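Long-range contacts in foldase protein PrsA 2 (Bacillus anthracis, PDB 6VJ4), which catalyses cis-trans isomerisation of peptidyl-proline bonds and assists the folding of secreted proteins outside the cell after translocation: residues H114-E120 and N188-I192; V97-V102 and I211-E216. One frame throughout, in Å; residues are numbered along the deposited sequence.

Interaction 1: residues H114-E120 and N188-I192; sequences HILVSDE and NGYHI
Strands 114-117 and 189-192 pair antiparallel, with their axes 4.6 Å apart at 156°. Both have extended backbones. Asn-188 precedes the second strand, and its CB lies 4.1 Å from Leu-116 CD2. Gly-189 sits opposite Ser-118, CA to CA 4.7 Å. Its phi/psi of 138/-139° suits a residue without a side chain, and a CB here would clash with Val-117 O. Tyr-190 forms a hydrogen-bonded pair with Val-117: Tyr-190 N to Val-117 O is 2.8 Å and Val-117 N to Tyr-190 O is 2.9 Å. Its m rotamer (chi2 -87°) lays the ring beside the turn after Val-117. Glu-120 CB stands over one ring face in a CH-pi contact, 3.7 Å from the Tyr-190 centroid. His-191 faces Leu-116 as a non-hydrogen-bonded pair, CA to CA 4.6 Å. Leu-116 (t, p) sets CD1 over the imidazole, 3.9 Å from the His-191 centroid. His-191 ND1 (chi1 m) and His-114 ND1 (chi1 p) share a 2.8 Å hydrogen bond, with the rings rim to rim. Ile-192 pairs with Ile-115 through Ile-192 N to Ile-115 O, 2.8 Å, and Ile-115 N to Ile-192 O, 2.9 Å. The paired histidines fit the dual-histidine motif of parvulin-type isomerases, so this probably is the active-site region; His-191 lies on the same sheet face as Leu-116. Phe-168 of helix 166-174 meets both rings edge-to-face, Ser-186 OG hydrogen-bonds His-191 NE2, and Asp-146 OD2 hydrogen-bonds His-114 NE2. On the other sheet face, Val-117 and Ile-192 pack on helix 120-131, and Ile-115 on helix 136-143.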
ATOM      1  N   HIS A 114      26.565  26.032  25.397  1.00 18.96           N
ATOM      2  CA  HIS A 114      25.826  26.766  24.351  1.00 18.32           C
ATOM      3  C   HIS A 114      24.774  27.659  25.003  1.00 18.49           C
ATOM      4  O   HIS A 114      24.426  27.453  26.212  1.00 19.69           O
ATOM      5  CB  HIS A 114      25.159  25.853  23.313  1.00 19.42           C
ATOM      6  CG  HIS A 114      23.911  25.162  23.743  1.00 20.32           C
ATOM      7  ND1 HIS A 114      22.828  25.009  22.880  1.00 22.89           N
ATOM      8  CD2 HIS A 114      23.546  24.573  24.909  1.00 21.34           C
ATOM      9  CE1 HIS A 114      21.861  24.343  23.509  1.00 23.06           C
ATOM     10  NE2 HIS A 114      22.260  24.086  24.766  1.00 22.92           N
ATOM     11  N   ILE A 115      24.370  28.642  24.220  1.00 18.66           N
ATOM     12  CA  ILE A 115      23.215  29.515  24.537  1.00 19.61           C
ATOM     13  C   ILE A 115      22.226  29.328  23.393  1.00 20.25           C
ATOM     14  O   ILE A 115      22.645  29.526  22.236  1.00 21.45           O
ATOM     15  CB  ILE A 115      23.675  30.964  24.679  1.00 19.74           C
ATOM     16  CG1 ILE A 115      24.714  31.067  25.798  1.00 19.97           C
ATOM     17  CG2 ILE A 115      22.481  31.892  24.864  1.00 21.62           C
ATOM     18  CD1 ILE A 115      25.394  32.375  25.876  1.00 22.07           C
ATOM     19  N   LEU A 116      20.999  28.932  23.722  1.00 20.17           N
ATOM     20  CA  LEU A 116      19.933  28.726  22.717  1.00 21.30           C
ATOM     21  C   LEU A 116      18.916  29.867  22.781  1.00 22.94           C
ATOM     22  O   LEU A 116      18.389  30.142  23.873  1.00 22.46           O
ATOM     23  CB  LEU A 116      19.253  27.387  22.982  1.00 22.54           C
ATOM     24  CG  LEU A 116      18.040  27.094  22.107  1.00 25.97           C
ATOM     25  CD1 LEU A 116      18.430  27.062  20.638  1.00 27.61           C
ATOM     26  CD2 LEU A 116      17.417  25.765  22.523  1.00 28.38           C
ATOM     27  N   VAL A 117      18.686  30.519  21.649  1.00 23.24           N
ATOM     28  CA  VAL A 117      17.671  31.611  21.565  1.00 25.12           C
ATOM     29  C   VAL A 117      16.806  31.381  20.321  1.00 26.82           C
ATOM     30  O   VAL A 117      17.209  30.669  19.421  1.00 26.92           O
ATOM     31  CB  VAL A 117      18.274  33.027  21.603  1.00 27.35           C
ATOM     32  CG1 VAL A 117      18.950  33.321  22.938  1.00 28.95           C
ATOM     33  CG2 VAL A 117      19.207  33.316  20.440  1.00 27.65           C
ATOM     34  N   SER A 118      15.591  31.922  20.299  1.00 30.26           N
ATOM     35  CA  SER A 118      14.735  31.629  19.120  1.00 33.38           C
ATOM     36  C   SER A 118      14.921  32.700  18.043  1.00 38.03           C
ATOM     37  O   SER A 118      14.681  32.402  16.863  1.00 41.51           O
ATOM     38  CB  SER A 118      13.291  31.517  19.542  1.00 38.32           C
ATOM     39  OG  SER A 118      12.933  32.650  20.307  1.00 40.26           O
ATOM     40  N   ASP A 119      15.341  33.892  18.452  1.00 39.97           N
ATOM     41  CA  ASP A 119      15.444  35.062  17.543  1.00 45.59           C
ATOM     42  C   ASP A 119      16.890  35.169  17.062  1.00 45.25           C
ATOM     43  O   ASP A 119      17.760  35.258  17.940  1.00 38.73           O
ATOM     44  CB  ASP A 119      15.006  36.320  18.293  1.00 46.99           C
ATOM     45  CG  ASP A 119      14.919  37.563  17.427  1.00 51.42           C
ATOM     46  OD1 ASP A 119      13.926  37.684  16.687  1.00 53.57           O
ATOM     47  OD2 ASP A 119      15.864  38.384  17.485  1.00 52.08           O
ATOM     48  N   GLU A 120      17.111  35.170  15.736  1.00 47.10           N
ATOM     49  CA  GLU A 120      18.472  35.239  15.131  1.00 44.61           C
ATOM     50  C   GLU A 120      19.150  36.569  15.498  1.00 40.67           C
ATOM     51  O   GLU A 120      20.386  36.559  15.710  1.00 35.21           O
ATOM     52  CB  GLU A 120      18.417  35.084  13.610  1.00 46.47           C
ATOM     53  CG  GLU A 120      19.784  35.100  12.948  1.00 47.50           C
ATOM     54  CD  GLU A 120      19.797  35.050  11.428  1.00 55.48           C
ATOM     55  OE1 GLU A 120      18.714  34.917  10.829  1.00 63.44           O
ATOM     56  OE2 GLU A 120      20.893  35.155  10.843  1.00 59.37           O
ATOM     57  N   ASN A 188      15.887  23.524  16.900  1.00 41.74           N
ATOM     58  CA  ASN A 188      15.608  24.031  18.275  1.00 42.32           C
ATOM     59  C   ASN A 188      15.683  25.570  18.320  1.00 39.47           C
ATOM     60  O   ASN A 188      15.147  26.170  19.271  1.00 37.69           O
ATOM     61  CB  ASN A 188      16.591  23.395  19.263  1.00 45.00           C
ATOM     62  CG  ASN A 188      16.586  21.880  19.194  1.00 50.52           C
ATOM     63  OD1 ASN A 188      17.639  21.246  19.206  1.00 55.01           O
ATOM     64  ND2 ASN A 188      15.408  21.298  19.064  1.00 53.68           N
ATOM     65  N   GLY A 189      16.306  26.200  17.324  1.00 36.64           N
ATOM     66  CA  GLY A 189      16.427  27.673  17.305  1.00 34.15           C
ATOM     67  C   GLY A 189      17.825  28.077  16.866  1.00 31.90           C
ATOM     68  O   GLY A 189      18.345  27.437  15.951  1.00 36.70           O
ATOM     69  N   TYR A 190      18.418  29.089  17.507  1.00 25.88           N
ATOM     70  CA  TYR A 190      19.789  29.506  17.138  1.00 23.52           C
ATOM     71  C   TYR A 190      20.698  29.290  18.333  1.00 23.53           C
ATOM     72  O   TYR A 190      20.353  29.738  19.457  1.00 23.34           O
ATOM     73  CB  TYR A 190      19.853  30.978  16.716  1.00 25.41           C
ATOM     74  CG  TYR A 190      19.159  31.237  15.416  1.00 30.05           C
ATOM     75  CD1 TYR A 190      19.825  31.093  14.212  1.00 33.48           C
ATOM     76  CD2 TYR A 190      17.818  31.590  15.396  1.00 39.49           C
ATOM     77  CE1 TYR A 190      19.172  31.309  13.004  1.00 38.51           C
ATOM     78  CE2 TYR A 190      17.155  31.807  14.201  1.00 43.65           C
ATOM     79  CZ  TYR A 190      17.832  31.653  13.003  1.00 44.65           C
ATOM     80  OH  TYR A 190      17.175  31.868  11.826  1.00 55.68           O
ATOM     81  N   HIS A 191      21.870  28.698  18.076  1.00 22.13           N
ATOM     82  CA  HIS A 191      22.821  28.391  19.155  1.00 22.81           C
ATOM     83  C   HIS A 191      24.078  29.229  19.020  1.00 23.35           C
ATOM     84  O   HIS A 191      24.522  29.469  17.884  1.00 24.30           O
ATOM     85  CB  HIS A 191      23.320  26.932  19.109  1.00 22.22           C
ATOM     86  CG  HIS A 191      22.264  25.893  19.091  1.00 23.28           C
ATOM     87  ND1 HIS A 191      21.920  25.177  20.225  1.00 22.99           N
ATOM     88  CD2 HIS A 191      21.478  25.434  18.094  1.00 26.18           C
ATOM     89  CE1 HIS A 191      20.965  24.331  19.929  1.00 25.84           C
ATOM     90  NE2 HIS A 191      20.665  24.466  18.627  1.00 28.64           N
ATOM     91  N   ILE A 192      24.557  29.710  20.154  1.00 21.01           N
ATOM     92  CA  ILE A 192      25.935  30.233  20.220  1.00 20.88           C
ATOM     93  C   ILE A 192      26.687  29.130  20.962  1.00 19.22           C
ATOM     94  O   ILE A 192      26.288  28.783  22.098  1.00 19.06           O
ATOM     95  CB  ILE A 192      26.030  31.595  20.898  1.00 23.46           C
ATOM     96  CG1 ILE A 192      25.248  32.648  20.109  1.00 26.02           C
ATOM     97  CG2 ILE A 192      27.479  31.986  21.051  1.00 22.33           C
ATOM     98  CD1 ILE A 192      25.756  32.879  18.705  1.00 27.49           C
TER

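Interaction 2: residues V97-V102 and I211-E216; sequences VTEKDV and IRKNLE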
ATOM      1  N   VAL A  97      22.290   0.322  10.210  1.00 41.91           N
ATOM      2  CA  VAL A  97      23.619   0.914  10.561  1.00 41.91           C
ATOM      3  C   VAL A  97      24.665   0.342   9.605  1.00 41.86           C
ATOM      4  O   VAL A  97      24.984  -0.866   9.704  1.00 42.00           O
ATOM      5  CB  VAL A  97      23.986   0.685  12.037  1.00 41.52           C
ATOM      6  CG1 VAL A  97      25.335   1.303  12.383  1.00 42.42           C
ATOM      7  CG2 VAL A  97      22.911   1.222  12.975  1.00 44.00           C
ATOM      8  N   THR A  98      25.163   1.189   8.706  1.00 41.44           N
ATOM      9  CA  THR A  98      26.162   0.779   7.684  1.00 41.59           C
ATOM     10  C   THR A  98      27.571   1.085   8.192  1.00 39.25           C
ATOM     11  O   THR A  98      27.711   1.888   9.125  1.00 35.74           O
ATOM     12  CB  THR A  98      25.917   1.513   6.360  1.00 44.74           C
ATOM     13  OG1 THR A  98      26.189   2.895   6.590  1.00 45.25           O
ATOM     14  CG2 THR A  98      24.508   1.337   5.831  1.00 46.30           C
ATOM     15  N   GLU A  99      28.579   0.460   7.587  1.00 37.20           N
ATOM     16  CA  GLU A  99      29.986   0.730   7.961  1.00 37.56           C
ATOM     17  C   GLU A  99      30.244   2.228   7.773  1.00 35.09           C
ATOM     18  O   GLU A  99      30.995   2.791   8.580  1.00 33.80           O
ATOM     19  CB  GLU A  99      30.938  -0.120   7.112  1.00 42.35           C
ATOM     20  CG  GLU A  99      32.405   0.020   7.505  1.00 46.14           C
ATOM     21  CD  GLU A  99      32.779  -0.509   8.886  1.00 50.21           C
ATOM     22  OE1 GLU A  99      31.968  -1.260   9.477  1.00 56.47           O
ATOM     23  OE2 GLU A  99      33.890  -0.181   9.364  1.00 51.43           O
ATOM     24  N   LYS A 100      29.651   2.831   6.733  1.00 37.36           N
ATOM     25  CA  LYS A 100      29.810   4.298   6.509  1.00 38.99           C
ATOM     26  C   LYS A 100      29.226   5.069   7.703  1.00 36.42           C
ATOM     27  O   LYS A 100      29.868   6.040   8.156  1.00 35.93           O
ATOM     28  CB  LYS A 100      29.132   4.751   5.216  1.00 43.51           C
ATOM     29  CG  LYS A 100      29.027   6.265   5.067  1.00 48.51           C
ATOM     30  CD  LYS A 100      28.712   6.741   3.667  1.00 53.05           C
ATOM     31  CE  LYS A 100      28.548   8.247   3.594  1.00 57.48           C
ATOM     32  NZ  LYS A 100      29.745   8.954   4.110  1.00 57.15           N
ATOM     33  N   ASP A 101      28.059   4.649   8.200  1.00 35.11           N
ATOM     34  CA  ASP A 101      27.455   5.307   9.389  1.00 34.70           C
ATOM     35  C   ASP A 101      28.444   5.210  10.555  1.00 32.51           C
ATOM     36  O   ASP A 101      28.615   6.211  11.273  1.00 32.16           O
ATOM     37  CB  ASP A 101      26.128   4.668   9.804  1.00 37.04           C
ATOM     38  CG  ASP A 101      24.964   4.916   8.852  1.00 42.38           C
ATOM     39  OD1 ASP A 101      24.957   5.971   8.198  1.00 42.34           O
ATOM     40  OD2 ASP A 101      24.055   4.043   8.784  1.00 43.38           O
ATOM     41  N   VAL A 102      29.053   4.039  10.754  1.00 31.86           N
ATOM     42  CA  VAL A 102      30.012   3.903  11.889  1.00 32.36           C
ATOM     43  C   VAL A 102      31.188   4.862  11.660  1.00 31.54           C
ATOM     44  O   VAL A 102      31.506   5.630  12.588  1.00 30.52           O
ATOM     45  CB  VAL A 102      30.444   2.444  12.073  1.00 35.32           C
ATOM     46  CG1 VAL A 102      31.510   2.288  13.150  1.00 35.87           C
ATOM     47  CG2 VAL A 102      29.227   1.584  12.383  1.00 36.30           C
ATOM     48  N   ILE A 211      30.887   2.170  18.676  1.00 33.90           N
ATOM     49  CA  ILE A 211      30.135   3.192  17.892  1.00 34.11           C
ATOM     50  C   ILE A 211      28.894   2.541  17.276  1.00 34.31           C
ATOM     51  O   ILE A 211      27.797   3.153  17.328  1.00 34.26           O
ATOM     52  CB  ILE A 211      31.050   3.812  16.818  1.00 31.49           C
ATOM     53  CG1 ILE A 211      32.210   4.578  17.462  1.00 32.91           C
ATOM     54  CG2 ILE A 211      30.235   4.671  15.871  1.00 32.51           C
ATOM     55  CD1 ILE A 211      33.274   5.068  16.491  1.00 31.71           C
ATOM     56  N   ARG A 212      29.061   1.344  16.710  1.00 35.77           N
ATOM     57  CA  ARG A 212      27.927   0.633  16.061  1.00 37.81           C
ATOM     58  C   ARG A 212      26.855   0.347  17.118  1.00 39.02           C
ATOM     59  O   ARG A 212      25.680   0.615  16.841  1.00 39.92           O
ATOM     60  CB  ARG A 212      28.401  -0.663  15.389  1.00 37.87           C
ATOM     61  CG  ARG A 212      27.279  -1.483  14.764  1.00 40.57           C
ATOM     62  CD  ARG A 212      27.777  -2.721  14.042  1.00 41.17           C
ATOM     63  NE  ARG A 212      28.534  -2.378  12.846  1.00 41.41           N
ATOM     64  CZ  ARG A 212      28.000  -2.141  11.652  1.00 42.23           C
ATOM     65  NH1 ARG A 212      26.689  -2.212  11.474  1.00 44.13           N
ATOM     66  NH2 ARG A 212      28.781  -1.824  10.633  1.00 42.55           N
ATOM     67  N   LYS A 213      27.268  -0.157  18.281  1.00 44.02           N
ATOM     68  CA  LYS A 213      26.317  -0.475  19.382  1.00 47.63           C
ATOM     69  C   LYS A 213      25.540   0.789  19.771  1.00 48.76           C
ATOM     70  O   LYS A 213      24.309   0.687  19.941  1.00 50.43           O
ATOM     71  CB  LYS A 213      27.074  -1.054  20.579  1.00 51.72           C
ATOM     72  CG  LYS A 213      26.214  -1.352  21.805  1.00 58.03           C
ATOM     73  CD  LYS A 213      26.986  -1.953  22.954  1.00 64.84           C
ATOM     74  CE  LYS A 213      27.544  -3.326  22.640  1.00 71.18           C
ATOM     75  NZ  LYS A 213      28.136  -3.961  23.841  1.00 79.37           N
ATOM     76  N   ASN A 214      26.241   1.921  19.912  1.00 48.64           N
ATOM     77  CA  ASN A 214      25.619   3.221  20.291  1.00 49.14           C
ATOM     78  C   ASN A 214      24.619   3.654  19.221  1.00 46.49           C
ATOM     79  O   ASN A 214      23.531   4.091  19.593  1.00 46.49           O
ATOM     80  CB  ASN A 214      26.648   4.343  20.473  1.00 53.05           C
ATOM     81  CG  ASN A 214      27.354   4.317  21.810  1.00 62.70           C
ATOM     82  OD1 ASN A 214      26.925   3.623  22.729  1.00 69.13           O
ATOM     83  ND2 ASN A 214      28.415   5.102  21.934  1.00 66.78           N
ATOM     84  N   LEU A 215      24.975   3.529  17.937  1.00 42.04           N
ATOM     85  CA  LEU A 215      24.031   3.958  16.871  1.00 42.78           C
ATOM     86  C   LEU A 215      22.822   3.019  16.863  1.00 44.24           C
ATOM     87  O   LEU A 215      21.704   3.521  16.644  1.00 45.08           O
ATOM     88  CB  LEU A 215      24.729   3.958  15.509  1.00 42.98           C
ATOM     89  CG  LEU A 215      25.694   5.110  15.255  1.00 48.85           C
ATOM     90  CD1 LEU A 215      26.434   4.901  13.950  1.00 46.08           C
ATOM     91  CD2 LEU A 215      24.956   6.443  15.240  1.00 49.85           C
ATOM     92  N   GLU A 216      23.054   1.717  17.070  1.00 41.33           N
ATOM     93  CA  GLU A 216      21.942   0.726  17.099  1.00 46.56           C
ATOM     94  C   GLU A 216      20.962   1.138  18.204  1.00 49.12           C
ATOM     95  O   GLU A 216      19.763   1.307  17.907  1.00 52.43           O
ATOM     96  CB  GLU A 216      22.460  -0.694  17.354  1.00 47.63           C
ATOM     97  CG  GLU A 216      23.182  -1.328  16.174  1.00 48.57           C
ATOM     98  CD  GLU A 216      23.889  -2.645  16.478  1.00 52.02           C
ATOM     99  OE1 GLU A 216      23.942  -3.029  17.662  1.00 57.84           O
ATOM    100  OE2 GLU A 216      24.400  -3.283  15.531  1.00 51.83           O
TER
HETATM  101  O   HOH W   1      27.174  -2.816   8.216  1.00 50.75           O
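Arg-212 reaches across to the start of helix 99-104. Its chi1 and chi2 are both t, so the chain runs out extended, and an m turn at chi3 swings the guanidinium round. NH1 of Arg-212 then donates to Val-97 O at 2.8 Å. NH2 of Arg-212 makes a weak salt bridge to Glu-99 OE1 at 3.4 Å. The p chi2 of Glu-99 brings its carboxylate back to that edge, and its OE2 hydrogen-bonds Tyr-204 OH. Water 1 links Val-97 O and Arg-212 NH2. Val-102 (t) places CG2 over a guanidinium face and CG1 3.8 Å from Ile-211 CG2. Val-97 (t) points at the long helix, with CG1 4.1 Å from Leu-215 CD1. Leu-215 CD1 also lies 3.7 Å from Asp-101 O. Thr-98 (p) and Asp-101 (m) hold the helix start: Asp-101 N to Thr-98 OG1 is 3.0 Å, and Thr-98 N to Asp-101 OD2 is 3.1 Å. This is a capping box, and Val-97 and Val-102 pack the capped helix start against helix 204-220, with Arg-212 bridging.

The two contacts are well separated: their centres are 29 Å apart and their nearest atoms about 17 Å. Yet they are joined by the chain on both sides. Helix 99-104 of interaction 2 leads into strand 110-117 of interaction 1, and strand 189-198 of interaction 1 leads into helix 204-220 of interaction 2. The order is therefore 97-102, 114-120, 188-192, 211-216, with interaction 1 enclosed by interaction 2. Interaction 1 belongs to the four-stranded antiparallel sheet of the PpiC domain. Interaction 2 joins helix 99-104 to helix 204-220. This is consistent with the PrsA arrangement, an isomerase part inserted into a helical foldase part; interaction 2 lies near where the chain leaves for the sheet and returns.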